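Local coordinates for BDI_3064 protein (Parabacteroides distasonis ATCC 8503, PDB 5Z06) that hydrolyses linear beta-1,2-glucan and beta-1,2-glucooligosaccharides as an exo-type enzyme, releasing sophorose from the non-reducing end, at residues S369-G374 against V380-P385; G384-G389 against A453-H458; S433-F438 against W446-D451. All coordinates share one frame; numbering follows the deposited sequence.

Contact 1: S369-G374 against V380-P385; sequences SHFIDG and VAFFGP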
ATOM      1  N   SER A 369      19.784   0.826   6.051  1.00 25.38           N
ATOM      2  CA  SER A 369      19.260   0.809   4.703  1.00 27.35           C
ATOM      3  C   SER A 369      17.741   0.999   4.714  1.00 29.03           C
ATOM      4  O   SER A 369      17.079   0.879   5.745  1.00 26.91           O
ATOM      5  CB  SER A 369      19.562  -0.533   4.053  1.00 27.87           C
ATOM      6  OG  SER A 369      19.012  -1.588   4.810  1.00 27.60           O
ATOM      7  N   HIS A 370      17.218   1.270   3.532  1.00 27.00           N
ATOM      8  CA  HIS A 370      15.808   1.430   3.314  1.00 26.29           C
ATOM      9  C   HIS A 370      15.097   0.132   3.632  1.00 26.80           C
ATOM     10  O   HIS A 370      14.084   0.126   4.311  1.00 25.83           O
ATOM     11  CB  HIS A 370      15.575   1.770   1.853  1.00 24.47           C
ATOM     12  CG  HIS A 370      14.193   2.228   1.538  1.00 23.52           C
ATOM     13  ND1 HIS A 370      13.939   3.044   0.458  1.00 23.25           N
ATOM     14  CD2 HIS A 370      12.997   2.001   2.135  1.00 22.44           C
ATOM     15  CE1 HIS A 370      12.641   3.286   0.398  1.00 24.11           C
ATOM     16  NE2 HIS A 370      12.047   2.680   1.410  1.00 23.00           N
ATOM     17  N   PHE A 371      15.636  -0.954   3.092  1.00 28.19           N
ATOM     18  CA  PHE A 371      15.029  -2.248   3.221  1.00 27.61           C
ATOM     19  C   PHE A 371      15.960  -3.199   3.916  1.00 28.86           C
ATOM     20  O   PHE A 371      17.166  -3.217   3.647  1.00 31.44           O
ATOM     21  CB  PHE A 371      14.663  -2.755   1.865  1.00 25.83           C
ATOM     22  CG  PHE A 371      13.736  -1.851   1.148  1.00 26.14           C
ATOM     23  CD1 PHE A 371      12.397  -1.790   1.523  1.00 25.80           C
ATOM     24  CD2 PHE A 371      14.184  -1.044   0.108  1.00 25.55           C
ATOM     25  CE1 PHE A 371      11.517  -0.941   0.864  1.00 26.20           C
ATOM     26  CE2 PHE A 371      13.311  -0.213  -0.565  1.00 26.42           C
ATOM     27  CZ  PHE A 371      11.963  -0.167  -0.195  1.00 26.02           C
ATOM     28  N   ILE A 372      15.388  -3.960   4.838  1.00 27.84           N
ATOM     29  CA  ILE A 372      16.097  -4.990   5.552  1.00 28.96           C
ATOM     30  C   ILE A 372      15.241  -6.251   5.531  1.00 29.86           C
ATOM     31  O   ILE A 372      14.002  -6.193   5.572  1.00 29.72           O
ATOM     32  CB  ILE A 372      16.375  -4.575   6.995  1.00 27.67           C
ATOM     33  CG1 ILE A 372      16.892  -3.126   7.053  1.00 28.60           C
ATOM     34  CG2 ILE A 372      17.359  -5.551   7.626  1.00 27.66           C
ATOM     35  CD1 ILE A 372      17.062  -2.559   8.459  1.00 30.24           C
ATOM     36  N   ASP A 373      15.906  -7.390   5.459  1.00 28.56           N
ATOM     37  CA  ASP A 373      15.230  -8.659   5.578  1.00 30.97           C
ATOM     38  C   ASP A 373      15.055  -8.857   7.075  1.00 30.22           C
ATOM     39  O   ASP A 373      16.026  -8.991   7.811  1.00 27.81           O
ATOM     40  CB  ASP A 373      16.039  -9.781   4.899  1.00 32.09           C
ATOM     41  CG  ASP A 373      15.334 -11.119   4.925  1.00 32.27           C
ATOM     42  OD1 ASP A 373      14.682 -11.460   5.931  1.00 33.55           O
ATOM     43  OD2 ASP A 373      15.455 -11.856   3.939  1.00 36.55           O
ATOM     44  N   GLY A 374      13.796  -8.856   7.508  1.00 30.44           N
ATOM     45  CA  GLY A 374      13.441  -8.967   8.912  1.00 30.12           C
ATOM     46  C   GLY A 374      13.886 -10.246   9.580  1.00 30.25           C
ATOM     47  O   GLY A 374      14.047 -10.280  10.776  1.00 32.04           O
ATOM     48  N   VAL A 380      18.345  -5.384   1.961  1.00 30.19           N
ATOM     49  CA  VAL A 380      17.790  -5.871   0.718  1.00 31.29           C
ATOM     50  C   VAL A 380      17.922  -4.701  -0.238  1.00 30.55           C
ATOM     51  O   VAL A 380      17.468  -3.608   0.061  1.00 32.84           O
ATOM     52  CB  VAL A 380      16.302  -6.295   0.880  1.00 31.07           C
ATOM     53  CG1 VAL A 380      15.704  -6.727  -0.457  1.00 29.99           C
ATOM     54  CG2 VAL A 380      16.183  -7.407   1.919  1.00 31.24           C
ATOM     55  N   ALA A 381      18.540  -4.944  -1.385  1.00 30.78           N
ATOM     56  CA  ALA A 381      18.740  -3.934  -2.409  1.00 31.19           C
ATOM     57  C   ALA A 381      17.511  -3.921  -3.323  1.00 32.21           C
ATOM     58  O   ALA A 381      17.578  -4.120  -4.534  1.00 30.18           O
ATOM     59  CB  ALA A 381      20.026  -4.220  -3.172  1.00 30.26           C
ATOM     60  N   PHE A 382      16.373  -3.623  -2.707  1.00 33.49           N
ATOM     61  CA  PHE A 382      15.085  -3.721  -3.358  1.00 30.98           C
ATOM     62  C   PHE A 382      14.940  -2.762  -4.532  1.00 30.61           C
ATOM     63  O   PHE A 382      14.339  -3.116  -5.525  1.00 26.64           O
ATOM     64  CB  PHE A 382      13.975  -3.461  -2.346  1.00 30.20           C
ATOM     65  CG  PHE A 382      12.597  -3.688  -2.889  1.00 28.98           C
ATOM     66  CD1 PHE A 382      12.220  -4.945  -3.346  1.00 28.70           C
ATOM     67  CD2 PHE A 382      11.673  -2.646  -2.937  1.00 28.69           C
ATOM     68  CE1 PHE A 382      10.953  -5.165  -3.839  1.00 28.22           C
ATOM     69  CE2 PHE A 382      10.403  -2.857  -3.429  1.00 29.00           C
ATOM     70  CZ  PHE A 382      10.041  -4.118  -3.880  1.00 29.54           C
ATOM     71  N   PHE A 383      15.487  -1.558  -4.398  1.00 31.48           N
ATOM     72  CA  PHE A 383      15.440  -0.545  -5.462  1.00 34.70           C
ATOM     73  C   PHE A 383      16.552  -0.655  -6.509  1.00 37.27           C
ATOM     74  O   PHE A 383      16.624   0.174  -7.432  1.00 40.24           O
ATOM     75  CB  PHE A 383      15.455   0.869  -4.860  1.00 33.48           C
ATOM     76  CG  PHE A 383      14.172   1.280  -4.202  1.00 32.20           C
ATOM     77  CD1 PHE A 383      13.002   0.516  -4.288  1.00 31.13           C
ATOM     78  CD2 PHE A 383      14.123   2.497  -3.559  1.00 31.04           C
ATOM     79  CE1 PHE A 383      11.843   0.949  -3.698  1.00 32.46           C
ATOM     80  CE2 PHE A 383      12.960   2.935  -2.973  1.00 33.42           C
ATOM     81  CZ  PHE A 383      11.824   2.153  -3.039  1.00 33.68           C
ATOM     82  N   GLY A 384      17.404  -1.657  -6.372  1.00 34.13           N
ATOM     83  CA  GLY A 384      18.444  -1.914  -7.325  1.00 34.91           C
ATOM     84  C   GLY A 384      19.754  -2.083  -6.608  1.00 34.87           C
ATOM     85  O   GLY A 384      19.873  -1.703  -5.437  1.00 31.98           O
ATOM     86  N   PRO A 385      20.758  -2.628  -7.315  1.00 36.17           N
ATOM     87  CA  PRO A 385      22.050  -2.982  -6.705  1.00 34.71           C
ATOM     88  C   PRO A 385      22.861  -1.781  -6.194  1.00 32.27           C
ATOM     89  O   PRO A 385      23.729  -1.952  -5.362  1.00 34.74           O
ATOM     90  CB  PRO A 385      22.779  -3.719  -7.841  1.00 35.38           C
ATOM     91  CG  PRO A 385      22.226  -3.079  -9.095  1.00 37.05           C
ATOM     92  CD  PRO A 385      20.764  -2.847  -8.781  1.00 37.48           C
TER
HETATM   93  O   HOH W   1      17.721  -1.151   1.033  1.00 26.53           O
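F371 meets F383 edge to face: its CE2 corner stands over the centre of the F383 ring, 3.6 Å from F383 CE1, with the planes at 74°. F382 comes at F371 from another direction, turning its own ring edge toward a face of F371. On that same face its CB makes a CH-pi contact, 3.5 Å from F371 CD2. The opposite face of F371 is taken by the imidazole of its neighbour H370, which also meets F383 obliquely: H370 CE1 lies 3.4 Å from F383 CE2. The rings of F382 and F383 set out differently: CG of F382 is anti to its backbone N (chi1 -174°), CG of F383 beside its own.

Behind this aromatic cluster the backbones are joined by one nearly straight hydrogen bond, V380 N to F371 O, at 3.0 Å and 170°. S369 OG donates to F371 O as well, at 2.7 Å and from the other face of the carbonyl plane. Water 1 accepts from F371 N at 2.9 Å and bridges to V380 O, while V380 CG2 packs on D373 CB. Strand 320-322 lies alongside, M320 touching V380 and F382. The loop after strand 371-373 is thus folded back onto the strand, and F371 is fixed twice: its carbonyl is gripped by two donors, and its ring is held between H370, F382 and F383, with M320 also touching it.

Contact 2: G384-G389 against A453-H458; sequences GPKDNG and AWVINH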
ATOM      1  N   GLY A 384      17.404  -1.657  -6.372  1.00 34.13           N
ATOM      2  CA  GLY A 384      18.444  -1.914  -7.325  1.00 34.91           C
ATOM      3  C   GLY A 384      19.754  -2.083  -6.608  1.00 34.87           C
ATOM      4  O   GLY A 384      19.873  -1.703  -5.437  1.00 31.98           O
ATOM      5  N   PRO A 385      20.758  -2.628  -7.315  1.00 36.17           N
ATOM      6  CA  PRO A 385      22.050  -2.982  -6.705  1.00 34.71           C
ATOM      7  C   PRO A 385      22.861  -1.781  -6.194  1.00 32.27           C
ATOM      8  O   PRO A 385      23.729  -1.952  -5.362  1.00 34.74           O
ATOM      9  CB  PRO A 385      22.779  -3.719  -7.841  1.00 35.38           C
ATOM     10  CG  PRO A 385      22.226  -3.079  -9.095  1.00 37.05           C
ATOM     11  CD  PRO A 385      20.764  -2.847  -8.781  1.00 37.48           C
ATOM     12  N   LYS A 386      22.562  -0.573  -6.647  1.00 34.02           N
ATOM     13  CA  LYS A 386      23.224   0.619  -6.102  1.00 35.80           C
ATOM     14  C   LYS A 386      22.726   0.981  -4.712  1.00 34.13           C
ATOM     15  O   LYS A 386      23.477   1.527  -3.896  1.00 32.63           O
ATOM     16  CB  LYS A 386      23.050   1.802  -7.044  1.00 39.95           C
ATOM     17  CG  LYS A 386      23.647   1.553  -8.421  1.00 40.88           C
ATOM     18  CD  LYS A 386      23.501   2.752  -9.330  1.00 41.36           C
ATOM     19  CE  LYS A 386      24.230   2.476 -10.624  1.00 42.94           C
ATOM     20  NZ  LYS A 386      23.937   3.564 -11.574  1.00 47.25           N
ATOM     21  N   ASP A 387      21.471   0.650  -4.423  1.00 32.81           N
ATOM     22  CA  ASP A 387      20.871   1.059  -3.169  1.00 33.05           C
ATOM     23  C   ASP A 387      20.952  -0.080  -2.206  1.00 30.61           C
ATOM     24  O   ASP A 387      19.930  -0.641  -1.774  1.00 31.03           O
ATOM     25  CB  ASP A 387      19.429   1.555  -3.337  1.00 32.96           C
ATOM     26  CG  ASP A 387      18.830   2.052  -2.029  1.00 33.62           C
ATOM     27  OD1 ASP A 387      19.605   2.443  -1.118  1.00 30.22           O
ATOM     28  OD2 ASP A 387      17.587   2.019  -1.911  1.00 35.44           O
ATOM     29  N   ASN A 388      22.183  -0.389  -1.835  1.00 27.66           N
ATOM     30  CA  ASN A 388      22.472  -1.595  -1.073  1.00 27.53           C
ATOM     31  C   ASN A 388      23.134  -1.277   0.252  1.00 27.27           C
ATOM     32  O   ASN A 388      23.746  -2.135   0.866  1.00 30.70           O
ATOM     33  CB  ASN A 388      23.341  -2.510  -1.921  1.00 28.94           C
ATOM     34  CG  ASN A 388      24.772  -2.021  -2.045  1.00 28.70           C
ATOM     35  OD1 ASN A 388      25.042  -0.809  -2.007  1.00 27.70           O
ATOM     36  ND2 ASN A 388      25.710  -2.968  -2.128  1.00 29.84           N
ATOM     37  N   GLY A 389      23.005  -0.029   0.696  1.00 28.75           N
ATOM     38  CA  GLY A 389      23.669   0.432   1.899  1.00 27.84           C
ATOM     39  C   GLY A 389      22.776   1.401   2.621  1.00 27.83           C
ATOM     40  O   GLY A 389      21.550   1.228   2.614  1.00 28.99           O
ATOM     41  N   ALA A 453      30.037   3.173  -2.554  1.00 34.48           N
ATOM     42  CA  ALA A 453      30.235   4.493  -1.986  1.00 35.03           C
ATOM     43  C   ALA A 453      29.080   5.428  -2.375  1.00 36.87           C
ATOM     44  O   ALA A 453      27.912   5.051  -2.181  1.00 38.27           O
ATOM     45  CB  ALA A 453      31.605   5.044  -2.396  1.00 32.92           C
ATOM     46  N   TRP A 454      29.389   6.584  -2.977  1.00 34.23           N
ATOM     47  CA  TRP A 454      28.422   7.648  -3.237  1.00 34.05           C
ATOM     48  C   TRP A 454      27.882   7.618  -4.664  1.00 32.42           C
ATOM     49  O   TRP A 454      27.486   8.645  -5.181  1.00 30.48           O
ATOM     50  CB  TRP A 454      29.060   9.004  -2.951  1.00 36.07           C
ATOM     51  CG  TRP A 454      29.719   9.022  -1.627  1.00 36.22           C
ATOM     52  CD1 TRP A 454      31.056   8.853  -1.357  1.00 36.02           C
ATOM     53  CD2 TRP A 454      29.073   9.168  -0.381  1.00 35.80           C
ATOM     54  NE1 TRP A 454      31.275   8.910  -0.005  1.00 34.81           N
ATOM     55  CE2 TRP A 454      30.071   9.111   0.616  1.00 35.71           C
ATOM     56  CE3 TRP A 454      27.737   9.352  -0.001  1.00 38.27           C
ATOM     57  CZ2 TRP A 454      29.774   9.219   1.957  1.00 36.78           C
ATOM     58  CZ3 TRP A 454      27.443   9.477   1.340  1.00 37.85           C
ATOM     59  CH2 TRP A 454      28.457   9.414   2.303  1.00 37.38           C
ATOM     60  N   VAL A 455      27.798   6.427  -5.259  1.00 32.65           N
ATOM     61  CA  VAL A 455      27.355   6.293  -6.635  1.00 32.55           C
ATOM     62  C   VAL A 455      25.980   6.930  -6.877  1.00 33.81           C
ATOM     63  O   VAL A 455      25.795   7.574  -7.913  1.00 28.98           O
ATOM     64  CB  VAL A 455      27.418   4.821  -7.131  1.00 33.79           C
ATOM     65  CG1 VAL A 455      26.402   3.935  -6.410  1.00 35.86           C
ATOM     66  CG2 VAL A 455      27.226   4.757  -8.640  1.00 32.04           C
ATOM     67  N   ILE A 456      25.024   6.789  -5.941  1.00 32.67           N
ATOM     68  CA  ILE A 456      23.670   7.318  -6.215  1.00 32.07           C
ATOM     69  C   ILE A 456      23.682   8.824  -6.173  1.00 32.32           C
ATOM     70  O   ILE A 456      23.059   9.462  -7.017  1.00 32.19           O
ATOM     71  CB  ILE A 456      22.577   6.758  -5.308  1.00 31.84           C
ATOM     72  CG1 ILE A 456      22.476   5.246  -5.550  1.00 32.34           C
ATOM     73  CG2 ILE A 456      21.231   7.468  -5.586  1.00 31.72           C
ATOM     74  CD1 ILE A 456      21.451   4.519  -4.695  1.00 32.92           C
ATOM     75  N   ASN A 457      24.386   9.383  -5.190  1.00 34.01           N
ATOM     76  CA  ASN A 457      24.794  10.789  -5.217  1.00 36.26           C
ATOM     77  C   ASN A 457      23.631  11.785  -5.264  1.00 35.30           C
ATOM     78  O   ASN A 457      23.636  12.782  -6.005  1.00 34.48           O
ATOM     79  CB  ASN A 457      25.772  11.030  -6.388  1.00 40.83           C
ATOM     80  CG  ASN A 457      26.823  12.069  -6.058  1.00 45.24           C
ATOM     81  OD1 ASN A 457      27.569  11.950  -5.060  1.00 48.60           O
ATOM     82  ND2 ASN A 457      26.886  13.102  -6.880  1.00 48.68           N
ATOM     83  N   HIS A 458      22.635  11.505  -4.441  1.00 32.62           N
ATOM     84  CA  HIS A 458      21.432  12.298  -4.395  1.00 30.78           C
ATOM     85  C   HIS A 458      21.570  13.214  -3.188  1.00 31.03           C
ATOM     86  O   HIS A 458      21.593  12.742  -2.041  1.00 33.73           O
ATOM     87  CB  HIS A 458      20.245  11.362  -4.263  1.00 31.25           C
ATOM     88  CG  HIS A 458      18.923  12.007  -4.492  1.00 31.09           C
ATOM     89  ND1 HIS A 458      17.809  11.287  -4.858  1.00 30.52           N
ATOM     90  CD2 HIS A 458      18.528  13.298  -4.410  1.00 31.93           C
ATOM     91  CE1 HIS A 458      16.786  12.110  -5.002  1.00 33.31           C
ATOM     92  NE2 HIS A 458      17.197  13.338  -4.742  1.00 32.35           N
TER
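A type I beta turn, G384 to D387, presents K386 and D387 to the side chains of V455 and I456, and an inverse gamma turn centred on D387 overlaps its end. Both segments are irregular loops, one leading into strand 390-391 and the other leading from strand 447-448 toward helix 467-475, in a protein whose glycoamylase-like family is consistent with an (alpha/alpha)6 barrel. The turn is closed by D387 N bonding to G384 O at 3.0 Å.

No hydrogen bond crosses between the segments; the join is aliphatic. K386 CB faces both partners, 4.0 Å from V455 CG1 and 3.8 Å from I456 CG1. The lysine crosses V455 at about a right angle and touches it with CB and, more loosely, CG. V455 offers the methyl that sits between its backbone N and carbonyl carbon (chi1 67°).

I456 reaches farther in. Its CG1 lies anti to the carbonyl carbon (chi1 -63°) and the chain then runs straight, which lays CD1 against the outer side of the turn, at the K386-D387 junction, although the CB itself does not aim there. Around them, H447 of strand 447-448 touches both D387 and I456, and Q452 bonds through NE2 to P385 O while packing on K386. N388, next along, hydrogen-bonds to S449 and D451. The tip of I456, CD1, rests 3.7 Å from K386 O and 3.8 Å from D387 CB.

Contact 3: S433-F438 against W446-D451; sequences SWYKQF and WHWSPD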
ATOM      1  N   SER A 433      27.112  12.839  10.030  1.00 31.34           N
ATOM      2  CA  SER A 433      28.203  13.592   9.412  1.00 31.56           C
ATOM      3  C   SER A 433      28.848  12.850   8.274  1.00 30.94           C
ATOM      4  O   SER A 433      29.257  13.470   7.309  1.00 34.43           O
ATOM      5  CB  SER A 433      29.265  13.967  10.448  1.00 31.75           C
ATOM      6  OG  SER A 433      29.645  12.841  11.207  1.00 31.45           O
ATOM      7  N   TRP A 434      28.939  11.528   8.387  1.00 31.93           N
ATOM      8  CA  TRP A 434      29.430  10.695   7.324  1.00 30.65           C
ATOM      9  C   TRP A 434      28.682  10.950   6.028  1.00 31.53           C
ATOM     10  O   TRP A 434      29.287  11.000   4.967  1.00 29.51           O
ATOM     11  CB  TRP A 434      29.291   9.212   7.658  1.00 32.75           C
ATOM     12  CG  TRP A 434      29.713   8.367   6.522  1.00 33.52           C
ATOM     13  CD1 TRP A 434      28.897   7.779   5.599  1.00 35.56           C
ATOM     14  CD2 TRP A 434      31.057   8.084   6.113  1.00 35.68           C
ATOM     15  NE1 TRP A 434      29.644   7.122   4.659  1.00 33.86           N
ATOM     16  CE2 TRP A 434      30.975   7.279   4.952  1.00 37.37           C
ATOM     17  CE3 TRP A 434      32.319   8.401   6.630  1.00 35.25           C
ATOM     18  CZ2 TRP A 434      32.114   6.784   4.297  1.00 36.19           C
ATOM     19  CZ3 TRP A 434      33.446   7.905   5.986  1.00 35.88           C
ATOM     20  CH2 TRP A 434      33.336   7.118   4.823  1.00 37.33           C
ATOM     21  N   TYR A 435      27.368  11.128   6.124  1.00 31.15           N
ATOM     22  CA  TYR A 435      26.536  11.313   4.933  1.00 31.36           C
ATOM     23  C   TYR A 435      26.650  12.692   4.264  1.00 32.57           C
ATOM     24  O   TYR A 435      25.960  12.971   3.281  1.00 34.64           O
ATOM     25  CB  TYR A 435      25.086  10.917   5.247  1.00 28.42           C
ATOM     26  CG  TYR A 435      24.987   9.437   5.323  1.00 26.92           C
ATOM     27  CD1 TYR A 435      25.385   8.751   6.464  1.00 26.72           C
ATOM     28  CD2 TYR A 435      24.569   8.697   4.225  1.00 26.28           C
ATOM     29  CE1 TYR A 435      25.334   7.364   6.510  1.00 26.13           C
ATOM     30  CE2 TYR A 435      24.517   7.304   4.270  1.00 25.18           C
ATOM     31  CZ  TYR A 435      24.906   6.654   5.409  1.00 25.07           C
ATOM     32  OH  TYR A 435      24.849   5.293   5.441  1.00 26.09           O
ATOM     33  N   LYS A 436      27.504  13.553   4.806  1.00 33.60           N
ATOM     34  CA  LYS A 436      27.962  14.739   4.100  1.00 34.35           C
ATOM     35  C   LYS A 436      28.812  14.418   2.877  1.00 34.08           C
ATOM     36  O   LYS A 436      28.869  15.228   1.956  1.00 34.87           O
ATOM     37  CB  LYS A 436      28.757  15.647   5.035  1.00 35.44           C
ATOM     38  CG  LYS A 436      27.902  16.352   6.075  1.00 37.03           C
ATOM     39  CD  LYS A 436      28.725  17.131   7.077  1.00 37.91           C
ATOM     40  CE  LYS A 436      29.466  18.268   6.400  1.00 41.16           C
ATOM     41  NZ  LYS A 436      30.263  19.023   7.387  1.00 43.77           N
ATOM     42  N   GLN A 437      29.485  13.265   2.884  1.00 33.80           N
ATOM     43  CA  GLN A 437      30.339  12.803   1.790  1.00 34.10           C
ATOM     44  C   GLN A 437      31.659  13.549   1.781  1.00 34.59           C
ATOM     45  O   GLN A 437      32.699  12.922   1.708  1.00 33.44           O
ATOM     46  CB  GLN A 437      29.670  12.865   0.398  1.00 33.87           C
ATOM     47  CG  GLN A 437      30.623  12.514  -0.760  1.00 34.27           C
ATOM     48  CD  GLN A 437      29.943  12.277  -2.099  1.00 33.98           C
ATOM     49  OE1 GLN A 437      28.721  12.437  -2.264  1.00 36.28           O
ATOM     50  NE2 GLN A 437      30.736  11.875  -3.063  1.00 34.29           N
ATOM     51  N   PHE A 438      31.600  14.875   1.811  1.00 37.59           N
ATOM     52  CA  PHE A 438      32.788  15.720   1.964  1.00 41.81           C
ATOM     53  C   PHE A 438      32.669  16.481   3.258  1.00 42.32           C
ATOM     54  O   PHE A 438      31.570  16.834   3.671  1.00 44.35           O
ATOM     55  CB  PHE A 438      32.914  16.718   0.800  1.00 39.76           C
ATOM     56  CG  PHE A 438      32.679  16.097  -0.540  1.00 41.01           C
ATOM     57  CD1 PHE A 438      33.682  15.354  -1.160  1.00 41.21           C
ATOM     58  CD2 PHE A 438      31.452  16.216  -1.172  1.00 39.88           C
ATOM     59  CE1 PHE A 438      33.476  14.762  -2.387  1.00 39.30           C
ATOM     60  CE2 PHE A 438      31.242  15.621  -2.411  1.00 42.63           C
ATOM     61  CZ  PHE A 438      32.259  14.892  -3.019  1.00 40.24           C
ATOM     62  N   TRP A 446      21.670  11.282   0.416  1.00 26.98           N
ATOM     63  CA  TRP A 446      20.609  10.323   0.657  1.00 28.57           C
ATOM     64  C   TRP A 446      21.196   8.952   0.972  1.00 29.15           C
ATOM     65  O   TRP A 446      20.763   8.302   1.934  1.00 27.83           O
ATOM     66  CB  TRP A 446      19.672  10.246  -0.561  1.00 28.83           C
ATOM     67  CG  TRP A 446      18.301   9.767  -0.270  1.00 28.96           C
ATOM     68  CD1 TRP A 446      17.955   8.628   0.358  1.00 30.23           C
ATOM     69  CD2 TRP A 446      17.078  10.419  -0.621  1.00 30.29           C
ATOM     70  NE1 TRP A 446      16.589   8.528   0.453  1.00 31.63           N
ATOM     71  CE2 TRP A 446      16.023   9.609  -0.151  1.00 29.75           C
ATOM     72  CE3 TRP A 446      16.770  11.600  -1.299  1.00 29.46           C
ATOM     73  CZ2 TRP A 446      14.686   9.952  -0.299  1.00 29.57           C
ATOM     74  CZ3 TRP A 446      15.434  11.939  -1.464  1.00 30.01           C
ATOM     75  CH2 TRP A 446      14.407  11.120  -0.962  1.00 30.28           C
ATOM     76  N   HIS A 447      22.183   8.523   0.189  1.00 28.51           N
ATOM     77  CA  HIS A 447      22.627   7.131   0.252  1.00 29.35           C
ATOM     78  C   HIS A 447      24.106   7.003   0.435  1.00 30.18           C
ATOM     79  O   HIS A 447      24.865   7.863  -0.000  1.00 31.00           O
ATOM     80  CB  HIS A 447      22.261   6.377  -1.035  1.00 29.39           C
ATOM     81  CG  HIS A 447      20.830   6.513  -1.472  1.00 28.58           C
ATOM     82  ND1 HIS A 447      20.417   7.488  -2.352  1.00 30.62           N
ATOM     83  CD2 HIS A 447      19.742   5.741  -1.235  1.00 30.93           C
ATOM     84  CE1 HIS A 447      19.127   7.340  -2.605  1.00 31.46           C
ATOM     85  NE2 HIS A 447      18.696   6.280  -1.944  1.00 30.65           N
ATOM     86  N   TRP A 448      24.523   5.895   1.042  1.00 30.71           N
ATOM     87  CA  TRP A 448      25.922   5.482   0.978  1.00 30.70           C
ATOM     88  C   TRP A 448      25.975   3.986   0.869  1.00 30.14           C
ATOM     89  O   TRP A 448      25.389   3.299   1.694  1.00 28.32           O
ATOM     90  CB  TRP A 448      26.731   5.925   2.206  1.00 31.55           C
ATOM     91  CG  TRP A 448      28.140   5.401   2.140  1.00 30.90           C
ATOM     92  CD1 TRP A 448      29.143   5.901   1.393  1.00 31.28           C
ATOM     93  CD2 TRP A 448      28.687   4.270   2.832  1.00 32.46           C
ATOM     94  NE1 TRP A 448      30.286   5.165   1.560  1.00 31.66           N
ATOM     95  CE2 TRP A 448      30.044   4.157   2.438  1.00 30.46           C
ATOM     96  CE3 TRP A 448      28.163   3.335   3.732  1.00 33.59           C
ATOM     97  CZ2 TRP A 448      30.896   3.168   2.924  1.00 32.39           C
ATOM     98  CZ3 TRP A 448      29.010   2.327   4.223  1.00 34.93           C
ATOM     99  CH2 TRP A 448      30.372   2.262   3.816  1.00 33.16           C
ATOM    100  N   SER A 449      26.688   3.492  -0.140  1.00 30.63           N
ATOM    101  CA  SER A 449      26.807   2.052  -0.399  1.00 31.85           C
ATOM    102  C   SER A 449      28.137   1.521   0.141  1.00 33.40           C
ATOM    103  O   SER A 449      29.154   2.140  -0.092  1.00 33.52           O
ATOM    104  CB  SER A 449      26.728   1.777  -1.894  1.00 30.66           C
ATOM    105  OG  SER A 449      27.226   0.488  -2.190  1.00 31.77           O
ATOM    106  N   PRO A 450      28.128   0.372   0.853  1.00 36.41           N
ATOM    107  CA  PRO A 450      29.376  -0.192   1.367  1.00 36.72           C
ATOM    108  C   PRO A 450      30.376  -0.529   0.278  1.00 37.47           C
ATOM    109  O   PRO A 450      31.568  -0.493   0.551  1.00 38.60           O
ATOM    110  CB  PRO A 450      28.923  -1.482   2.069  1.00 35.61           C
ATOM    111  CG  PRO A 450      27.713  -1.877   1.325  1.00 35.29           C
ATOM    112  CD  PRO A 450      27.008  -0.562   1.082  1.00 37.12           C
ATOM    113  N   ASP A 451      29.905  -0.870  -0.923  1.00 36.57           N
ATOM    114  CA  ASP A 451      30.804  -1.259  -2.006  1.00 38.60           C
ATOM    115  C   ASP A 451      30.864  -0.280  -3.179  1.00 40.23           C
ATOM    116  O   ASP A 451      31.799  -0.348  -3.975  1.00 41.70           O
ATOM    117  CB  ASP A 451      30.499  -2.685  -2.495  1.00 39.82           C
ATOM    118  CG  ASP A 451      29.085  -2.863  -3.052  1.00 39.17           C
ATOM    119  OD1 ASP A 451      28.257  -1.918  -3.059  1.00 38.00           O
ATOM    120  OD2 ASP A 451      28.811  -3.997  -3.481  1.00 40.55           O
TER
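W434 points the edge of its indole at the face of W448, with the five-membered rings at 86° to each other. NE1 is the leading atom: it stands over the five-membered ring, 3.4 Å from W448 CG, with its N-H pointing into that ring. W434 CZ2 continues the contact farther along, 3.8 Å from W448 CE2. Y435 comes in beside this pair, its CE2 3.3 Å from W448 CB, and its ring edge runs along the backbone at H447, with CE2 3.9 Å from H447 C. In W434, CG is anti to the backbone N (chi1 176°), which carries the indole away from the 3-10 backbone toward W448.

A second shell surrounds the pair. W434 CD1 lies 3.6 Å above the ring plane of Y435, so those consecutive side chains brace each other on the 3-10 segment that ends at K436. The backbone N of P450 lies over the rim of the other face of W448. H365 stacks on W434 and meets W448 edge to face, and W454 lies close to both indoles. The phenol OH of Y435 hydrogen-bonds to F364 O, fixing the far end of the ring. Strand 447-448 pairs with strand 390-391, and just beyond it S449 OG accepts from D451 N in an ST turn.

No hydrogen bond joins the two segments. The contact is made by aromatic rings and by the packing of Y435 on the strand, and the W434 N-H, directed at the electron-rich face of W448, probably adds an electrostatic pull that plain hydrocarbon packing would lack.

In the fold
Following the chain from strand 371-373, contact 1 closes a tight loop of five intervening residues, turning 380-385 back on 369-374. The chain goes straight on through the shared G384 and P385 into contact 2, whose second half comes only after strand 390-391, helices 392-408 and 414-428 and strand 447-448. Contact 3 lies within that long excursion, closing a loop of seven residues, 439-445, before strand 447-448. Contacts 1 and 2 touch where S369 and A381 pack on 387-389. Contacts 2 and 3 meet through N388 with S449 and through the backbones of H458 and W446, making one continuous patch on the same side of the chain's centre.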